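Local coordinates for ALBA-Domain Protein (Trypanosoma brucei, PDB 7DL8) that probably binds RNA through its Alba domain, a small alpha/beta fold, and carries a long C-terminal helix, at residues L24-T29 with V53-M58; L32-E37 with A100-Q105. All blocks are in the same frame, centred on the assembly; numbering follows the deposited sequence.

In the fold
Interactions 1 and 2 both draw on helix 22-34, which packs against two other helices of the chain along its length. In interaction 1 its residues 24-29 lie beside 53-58 of helix 49-61, a buried apolar contact whose centre is about 4 Å from the centre of the chain. In interaction 2 its C-terminal end, within 32-37, meets 100-105 of helix 98-123 near the surface, about 11 Å from the centre of the chain. The two contacts have centres about 14 Å apart and no direct touch beyond the adjoining sequence. V14 and V92 of the sheet lie close to T29, while V40 packs on L32 and L33.

Interaction 1 (L24-T29 with V53-M58); sequences LFVDIT and VSVVEM
V26 and V55 share a rotamer, CG1 anti to the backbone N at chi1 162° and 163°, and from it V26 presents CG2 to V55, while V55 turns CG1 and CG2 toward V26 and F25. The contact joins helix 22-34 to helix 49-61, the two helices of the Alba fold that pack together beside its mixed beta-sheet. The axes of the two segments come within 9.4 Å and cross at -55°, and the CA atoms of V26 and V55, 5.9 Å apart, mark the nearest backbone approach. The two valine side chains run alongside each other in opposite senses: V26 CG2 lies 3.8 Å from V55 CG1. The same methyl sits 3.5 Å from the carbonyl O of V55 and 4.0 Å from M58 CB, so this one branch of V26 touches residues three apart, V55 and M58, on one side of the facing helix. M58 meets V26 through CB, and its chain runs on and bends at chi3, about the CG-SD bond; R74 of the second subunit packs on this methionine. F25 touches through its root, CB lying 4.1 Å from V55 CG2, and that methyl stands at the edge of the F25 ring, near its plane. The ring leads away from 53-58 to V14 and V16 of strand 13-16, tying the helix pair to the sheet; E51 of helix 49-61 also touches F25. The interface across the segments is therefore apolar, apart from the V55 carbonyl against a methyl. T29, just beyond the contact, packs on L59 of helix 49-61 and on V92 of the sheet. Its hydroxyl is held within its own helix: the carbonyl O of F25 accepts both T29 N and T29 OG1, from opposite faces of the carbonyl plane, with OG1 at 2.6 Å.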
ATOM      1  N   LEU A  24       2.005  16.557  -3.248  1.00 40.72           N
ATOM      2  CA  LEU A  24       1.729  17.682  -2.363  1.00 34.35           C
ATOM      3  C   LEU A  24       2.691  17.707  -1.181  1.00 43.78           C
ATOM      4  O   LEU A  24       3.165  18.777  -0.784  1.00 48.89           O
ATOM      5  CB  LEU A  24       0.279  17.621  -1.881  1.00 41.61           C
ATOM      6  CG  LEU A  24      -0.144  18.616  -0.799  1.00 50.81           C
ATOM      7  CD1 LEU A  24       0.050  20.048  -1.276  1.00 38.58           C
ATOM      8  CD2 LEU A  24      -1.589  18.373  -0.393  1.00 54.68           C
ATOM      9  N   PHE A  25       2.996  16.538  -0.607  1.00 42.07           N
ATOM     10  CA  PHE A  25       3.909  16.500   0.531  1.00 45.21           C
ATOM     11  C   PHE A  25       5.342  16.814   0.117  1.00 45.79           C
ATOM     12  O   PHE A  25       6.104  17.376   0.911  1.00 43.43           O
ATOM     13  CB  PHE A  25       3.854  15.132   1.215  1.00 44.23           C
ATOM     14  CG  PHE A  25       2.490  14.759   1.720  1.00 35.25           C
ATOM     15  CD1 PHE A  25       1.750  15.648   2.482  1.00 35.80           C
ATOM     16  CD2 PHE A  25       1.953  13.512   1.443  1.00 36.39           C
ATOM     17  CE1 PHE A  25       0.494  15.305   2.948  1.00 33.29           C
ATOM     18  CE2 PHE A  25       0.698  13.163   1.905  1.00 41.44           C
ATOM     19  CZ  PHE A  25      -0.032  14.060   2.661  1.00 39.71           C
ATOM     20  N   VAL A  26       5.725  16.462  -1.113  1.00 44.95           N
ATOM     21  CA  VAL A  26       7.030  16.865  -1.628  1.00 42.98           C
ATOM     22  C   VAL A  26       7.104  18.381  -1.765  1.00 43.43           C
ATOM     23  O   VAL A  26       8.103  19.008  -1.389  1.00 44.09           O
ATOM     24  CB  VAL A  26       7.316  16.156  -2.967  1.00 44.61           C
ATOM     25  CG1 VAL A  26       8.430  16.865  -3.723  1.00 40.50           C
ATOM     26  CG2 VAL A  26       7.679  14.698  -2.729  1.00 39.94           C
ATOM     27  N   ASP A  27       6.043  18.996  -2.293  1.00 44.37           N
ATOM     28  CA  ASP A  27       6.031  20.446  -2.457  1.00 38.15           C
ATOM     29  C   ASP A  27       6.012  21.160  -1.112  1.00 37.42           C
ATOM     30  O   ASP A  27       6.711  22.163  -0.926  1.00 40.49           O
ATOM     31  CB  ASP A  27       4.837  20.867  -3.312  1.00 44.73           C
ATOM     32  CG  ASP A  27       4.949  20.384  -4.744  1.00 55.50           C
ATOM     33  OD1 ASP A  27       6.061  19.988  -5.152  1.00 57.12           O
ATOM     34  OD2 ASP A  27       3.927  20.405  -5.462  1.00 59.91           O
ATOM     35  N   ILE A  28       5.203  20.670  -0.169  1.00 39.23           N
ATOM     36  CA  ILE A  28       5.153  21.276   1.159  1.00 35.97           C
ATOM     37  C   ILE A  28       6.526  21.217   1.819  1.00 43.22           C
ATOM     38  O   ILE A  28       6.996  22.200   2.404  1.00 45.53           O
ATOM     39  CB  ILE A  28       4.081  20.589   2.025  1.00 45.21           C
ATOM     40  CG1 ILE A  28       2.680  20.980   1.553  1.00 45.73           C
ATOM     41  CG2 ILE A  28       4.260  20.951   3.490  1.00 39.75           C
ATOM     42  CD1 ILE A  28       1.580  20.134   2.154  1.00 36.30           C
ATOM     43  N   THR A  29       7.189  20.060   1.733  1.00 42.24           N
ATOM     44  CA  THR A  29       8.520  19.924   2.316  1.00 41.47           C
ATOM     45  C   THR A  29       9.506  20.890   1.671  1.00 41.47           C
ATOM     46  O   THR A  29      10.309  21.525   2.365  1.00 41.46           O
ATOM     47  CB  THR A  29       9.013  18.482   2.171  1.00 43.76           C
ATOM     48  OG1 THR A  29       8.036  17.582   2.711  1.00 37.43           O
ATOM     49  CG2 THR A  29      10.334  18.291   2.902  1.00 39.77           C
ATOM     50  N   VAL A  53       8.091   6.994   2.614  1.00 50.90           N
ATOM     51  CA  VAL A  53       9.406   6.696   2.059  1.00 46.95           C
ATOM     52  C   VAL A  53       9.487   7.162   0.611  1.00 49.79           C
ATOM     53  O   VAL A  53      10.519   7.676   0.164  1.00 49.05           O
ATOM     54  CB  VAL A  53       9.710   5.192   2.193  1.00 46.91           C
ATOM     55  CG1 VAL A  53      10.938   4.811   1.377  1.00 45.44           C
ATOM     56  CG2 VAL A  53       9.901   4.820   3.656  1.00 46.48           C
ATOM     57  N   SER A  54       8.392   7.013  -0.138  1.00 51.15           N
ATOM     58  CA  SER A  54       8.378   7.470  -1.523  1.00 49.51           C
ATOM     59  C   SER A  54       8.463   8.989  -1.616  1.00 38.78           C
ATOM     60  O   SER A  54       9.056   9.516  -2.564  1.00 48.67           O
ATOM     61  CB  SER A  54       7.120   6.964  -2.228  1.00 54.93           C
ATOM     62  OG  SER A  54       6.811   7.759  -3.361  1.00 65.08           O
ATOM     63  N   VAL A  55       7.891   9.703  -0.645  1.00 44.65           N
ATOM     64  CA  VAL A  55       7.994  11.160  -0.635  1.00 47.01           C
ATOM     65  C   VAL A  55       9.445  11.590  -0.455  1.00 47.04           C
ATOM     66  O   VAL A  55       9.921  12.522  -1.117  1.00 49.66           O
ATOM     67  CB  VAL A  55       7.084  11.753   0.457  1.00 45.70           C
ATOM     68  CG1 VAL A  55       7.483  13.185   0.777  1.00 46.33           C
ATOM     69  CG2 VAL A  55       5.627  11.689   0.023  1.00 37.24           C
ATOM     70  N   VAL A  56      10.181  10.897   0.417  1.00 45.53           N
ATOM     71  CA  VAL A  56      11.571  11.262   0.669  1.00 45.45           C
ATOM     72  C   VAL A  56      12.453  10.851  -0.504  1.00 47.17           C
ATOM     73  O   VAL A  56      13.375  11.582  -0.890  1.00 42.19           O
ATOM     74  CB  VAL A  56      12.051  10.636   1.990  1.00 42.82           C
ATOM     75  CG1 VAL A  56      13.559  10.784   2.144  1.00 38.60           C
ATOM     76  CG2 VAL A  56      11.324  11.265   3.170  1.00 45.88           C
ATOM     77  N   GLU A  57      12.184   9.684  -1.096  1.00 41.50           N
ATOM     78  CA  GLU A  57      12.960   9.249  -2.253  1.00 42.63           C
ATOM     79  C   GLU A  57      12.759  10.180  -3.442  1.00 48.23           C
ATOM     80  O   GLU A  57      13.697  10.412  -4.213  1.00 45.55           O
ATOM     81  CB  GLU A  57      12.592   7.814  -2.628  1.00 44.54           C
ATOM     82  CG  GLU A  57      13.154   6.754  -1.688  1.00 51.59           C
ATOM     83  CD  GLU A  57      14.644   6.910  -1.441  1.00 58.31           C
ATOM     84  OE1 GLU A  57      15.402   7.046  -2.425  1.00 61.52           O
ATOM     85  OE2 GLU A  57      15.057   6.891  -0.264  1.00 58.67           O
ATOM     86  N   MET A  58      11.551  10.725  -3.605  1.00 47.72           N
ATOM     87  CA  MET A  58      11.322  11.707  -4.659  1.00 46.83           C
ATOM     88  C   MET A  58      12.148  12.965  -4.426  1.00 43.76           C
ATOM     89  O   MET A  58      12.731  13.518  -5.366  1.00 49.84           O
ATOM     90  CB  MET A  58       9.836  12.052  -4.741  1.00 55.31           C
ATOM     91  CG  MET A  58       9.002  11.028  -5.486  1.00 66.43           C
ATOM     92  SD  MET A  58       7.298  11.569  -5.706  1.00 76.23           S
ATOM     93  CE  MET A  58       7.534  12.981  -6.782  1.00 65.13           C
TER

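Interaction 2 (L32-E37 with A100-Q105); sequences LLHDGE and AKYEEQ
H34 and Y102, whose CA atoms are 7.9 Å apart, face each other where helix 22-34 ends and helix 98-123 passes, D35 being the first residue to leave helical backbone angles. Each side chain has CG anti to its own backbone N (chi1 174° in H34, -169° in Y102), which brings the two rings together between the helices. The two side chains run roughly perpendicular to one another, with CB and CG of H34 against the CD2-CE2 side of the tyrosine: H34 CG lies 3.4 Å from Y102 CE2. Y102 CD2 sits over one face of the imidazole, displaced toward its rim. The ring planes meet at 53° with centroids 4.9 Å apart, an oblique aromatic pair. In the fold, this contact sets the long helix that follows the last strand of the Alba sheet against the end of the first helix. F98 and Q106 of that long helix also touch H34, while K30 and H31 lie along Y102, so each residue is packed by several side chains of the opposite helix. Farther along, Q105 OE1 accepts a hydrogen bond from K30 NZ, a polar link between the same two helices. Beyond H34 the chain turns through D35 and G36, and E37 N bonds back to L32 O at 3.2 Å. R11 braces this turn with two salt bridges, NH2 to D35 OD2 and NH1 to E37 OE2.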
ATOM      1  N   LEU A  32       8.643  24.445   2.874  1.00 42.65           N
ATOM      2  CA  LEU A  32       9.002  24.690   4.267  1.00 42.99           C
ATOM      3  C   LEU A  32      10.505  24.880   4.426  1.00 46.09           C
ATOM      4  O   LEU A  32      10.949  25.743   5.191  1.00 49.54           O
ATOM      5  CB  LEU A  32       8.514  23.538   5.147  1.00 45.57           C
ATOM      6  CG  LEU A  32       7.011  23.466   5.424  1.00 47.40           C
ATOM      7  CD1 LEU A  32       6.661  22.174   6.146  1.00 46.70           C
ATOM      8  CD2 LEU A  32       6.552  24.673   6.225  1.00 47.14           C
ATOM      9  N   LEU A  33      11.304  24.106   3.688  1.00 45.57           N
ATOM     10  CA  LEU A  33      12.751  24.280   3.755  1.00 42.31           C
ATOM     11  C   LEU A  33      13.169  25.619   3.164  1.00 48.35           C
ATOM     12  O   LEU A  33      14.044  26.300   3.709  1.00 49.78           O
ATOM     13  CB  LEU A  33      13.455  23.134   3.029  1.00 38.19           C
ATOM     14  CG  LEU A  33      13.376  21.745   3.664  1.00 43.79           C
ATOM     15  CD1 LEU A  33      13.971  20.698   2.734  1.00 39.89           C
ATOM     16  CD2 LEU A  33      14.081  21.733   5.011  1.00 42.42           C
ATOM     17  N   HIS A  34      12.523  26.032   2.072  1.00 45.34           N
ATOM     18  CA  HIS A  34      12.858  27.303   1.443  1.00 51.54           C
ATOM     19  C   HIS A  34      12.445  28.485   2.310  1.00 52.73           C
ATOM     20  O   HIS A  34      13.073  29.550   2.243  1.00 48.47           O
ATOM     21  CB  HIS A  34      12.197  27.386   0.068  1.00 48.98           C
ATOM     22  CG  HIS A  34      12.355  28.713  -0.604  1.00 54.69           C
ATOM     23  ND1 HIS A  34      13.576  29.195  -1.029  1.00 55.71           N
ATOM     24  CD2 HIS A  34      11.443  29.657  -0.939  1.00 53.65           C
ATOM     25  CE1 HIS A  34      13.410  30.379  -1.586  1.00 53.37           C
ATOM     26  NE2 HIS A  34      12.124  30.683  -1.546  1.00 54.97           N
ATOM     27  N   ASP A  35      11.405  28.324   3.125  1.00 49.23           N
ATOM     28  CA  ASP A  35      10.886  29.400   3.967  1.00 52.17           C
ATOM     29  C   ASP A  35      11.437  29.341   5.390  1.00 61.80           C
ATOM     30  O   ASP A  35      10.702  29.550   6.359  1.00 73.22           O
ATOM     31  CB  ASP A  35       9.360  29.369   3.976  1.00 60.24           C
ATOM     32  CG  ASP A  35       8.750  30.632   4.561  1.00 70.71           C
ATOM     33  OD1 ASP A  35       9.459  31.657   4.636  1.00 72.26           O
ATOM     34  OD2 ASP A  35       7.562  30.596   4.946  1.00 73.00           O
ATOM     35  N   GLY A  36      12.728  29.047   5.556  1.00 59.12           N
ATOM     36  CA  GLY A  36      13.403  29.222   6.822  1.00 61.92           C
ATOM     37  C   GLY A  36      13.655  27.951   7.613  1.00 60.13           C
ATOM     38  O   GLY A  36      14.623  27.900   8.382  1.00 60.88           O
ATOM     39  N   GLU A  37      12.809  26.933   7.459  1.00 54.52           N
ATOM     40  CA  GLU A  37      12.929  25.740   8.288  1.00 53.04           C
ATOM     41  C   GLU A  37      14.238  25.015   8.000  1.00 52.33           C
ATOM     42  O   GLU A  37      14.578  24.756   6.841  1.00 60.61           O
ATOM     43  CB  GLU A  37      11.747  24.800   8.053  1.00 48.79           C
ATOM     44  CG  GLU A  37      10.386  25.407   8.359  1.00 48.11           C
ATOM     45  CD  GLU A  37      10.133  25.583   9.844  1.00 52.91           C
ATOM     46  OE1 GLU A  37      10.925  25.060  10.657  1.00 58.65           O
ATOM     47  OE2 GLU A  37       9.134  26.244  10.198  1.00 54.41           O
ATOM     48  N   ALA A 100      19.417  26.804  -5.458  1.00 58.16           N
ATOM     49  CA  ALA A 100      19.557  26.967  -6.902  1.00 48.59           C
ATOM     50  C   ALA A 100      18.602  26.068  -7.674  1.00 48.13           C
ATOM     51  O   ALA A 100      18.118  26.458  -8.742  1.00 57.12           O
ATOM     52  CB  ALA A 100      21.000  26.692  -7.326  1.00 42.21           C
ATOM     53  N   LYS A 101      18.308  24.872  -7.158  1.00 46.37           N
ATOM     54  CA  LYS A 101      17.392  23.979  -7.859  1.00 53.12           C
ATOM     55  C   LYS A 101      15.936  24.283  -7.535  1.00 60.75           C
ATOM     56  O   LYS A 101      15.058  24.039  -8.371  1.00 63.70           O
ATOM     57  CB  LYS A 101      17.707  22.520  -7.516  1.00 54.72           C
ATOM     58  CG  LYS A 101      19.131  22.095  -7.825  1.00 56.25           C
ATOM     59  CD  LYS A 101      19.248  20.583  -7.898  1.00 61.01           C
ATOM     60  CE  LYS A 101      20.622  20.112  -7.451  1.00 69.18           C
ATOM     61  NZ  LYS A 101      20.809  20.258  -5.979  1.00 76.64           N
ATOM     62  N   TYR A 102      15.659  24.810  -6.339  1.00 62.16           N
ATOM     63  CA  TYR A 102      14.296  25.224  -6.025  1.00 55.98           C
ATOM     64  C   TYR A 102      13.924  26.507  -6.754  1.00 53.33           C
ATOM     65  O   TYR A 102      12.762  26.685  -7.137  1.00 53.05           O
ATOM     66  CB  TYR A 102      14.119  25.398  -4.517  1.00 46.74           C
ATOM     67  CG  TYR A 102      12.672  25.575  -4.116  1.00 40.67           C
ATOM     68  CD1 TYR A 102      11.725  24.602  -4.413  1.00 39.77           C
ATOM     69  CD2 TYR A 102      12.247  26.717  -3.452  1.00 44.09           C
ATOM     70  CE1 TYR A 102      10.399  24.760  -4.055  1.00 44.20           C
ATOM     71  CE2 TYR A 102      10.923  26.883  -3.090  1.00 45.10           C
ATOM     72  CZ  TYR A 102      10.004  25.902  -3.392  1.00 43.59           C
ATOM     73  OH  TYR A 102       8.686  26.064  -3.032  1.00 42.10           O
ATOM     74  N   GLU A 103      14.888  27.412  -6.947  1.00 50.01           N
ATOM     75  CA  GLU A 103      14.593  28.653  -7.653  1.00 43.31           C
ATOM     76  C   GLU A 103      14.358  28.403  -9.134  1.00 47.03           C
ATOM     77  O   GLU A 103      13.592  29.135  -9.770  1.00 52.55           O
ATOM     78  CB  GLU A 103      15.730  29.655  -7.455  1.00 40.07           C
ATOM     79  N   GLU A 104      15.005  27.381  -9.701  1.00 45.44           N
ATOM     80  CA  GLU A 104      14.727  27.014 -11.084  1.00 42.89           C
ATOM     81  C   GLU A 104      13.361  26.354 -11.219  1.00 48.20           C
ATOM     82  O   GLU A 104      12.707  26.495 -12.259  1.00 55.23           O
ATOM     83  CB  GLU A 104      15.820  26.087 -11.613  1.00 40.25           C
ATOM     84  N   GLN A 105      12.913  25.638 -10.185  1.00 48.52           N
ATOM     85  CA  GLN A 105      11.584  25.042 -10.219  1.00 45.42           C
ATOM     86  C   GLN A 105      10.502  26.091  -9.999  1.00 44.36           C
ATOM     87  O   GLN A 105       9.422  26.005 -10.593  1.00 43.61           O
ATOM     88  CB  GLN A 105      11.477  23.932  -9.173  1.00 48.15           C
ATOM     89  CG  GLN A 105      12.105  22.615  -9.603  1.00 51.16           C
ATOM     90  CD  GLN A 105      12.283  21.650  -8.448  1.00 57.60           C
ATOM     91  OE1 GLN A 105      11.670  21.808  -7.391  1.00 53.99           O
ATOM     92  NE2 GLN A 105      13.125  20.643  -8.643  1.00 62.80           N
TER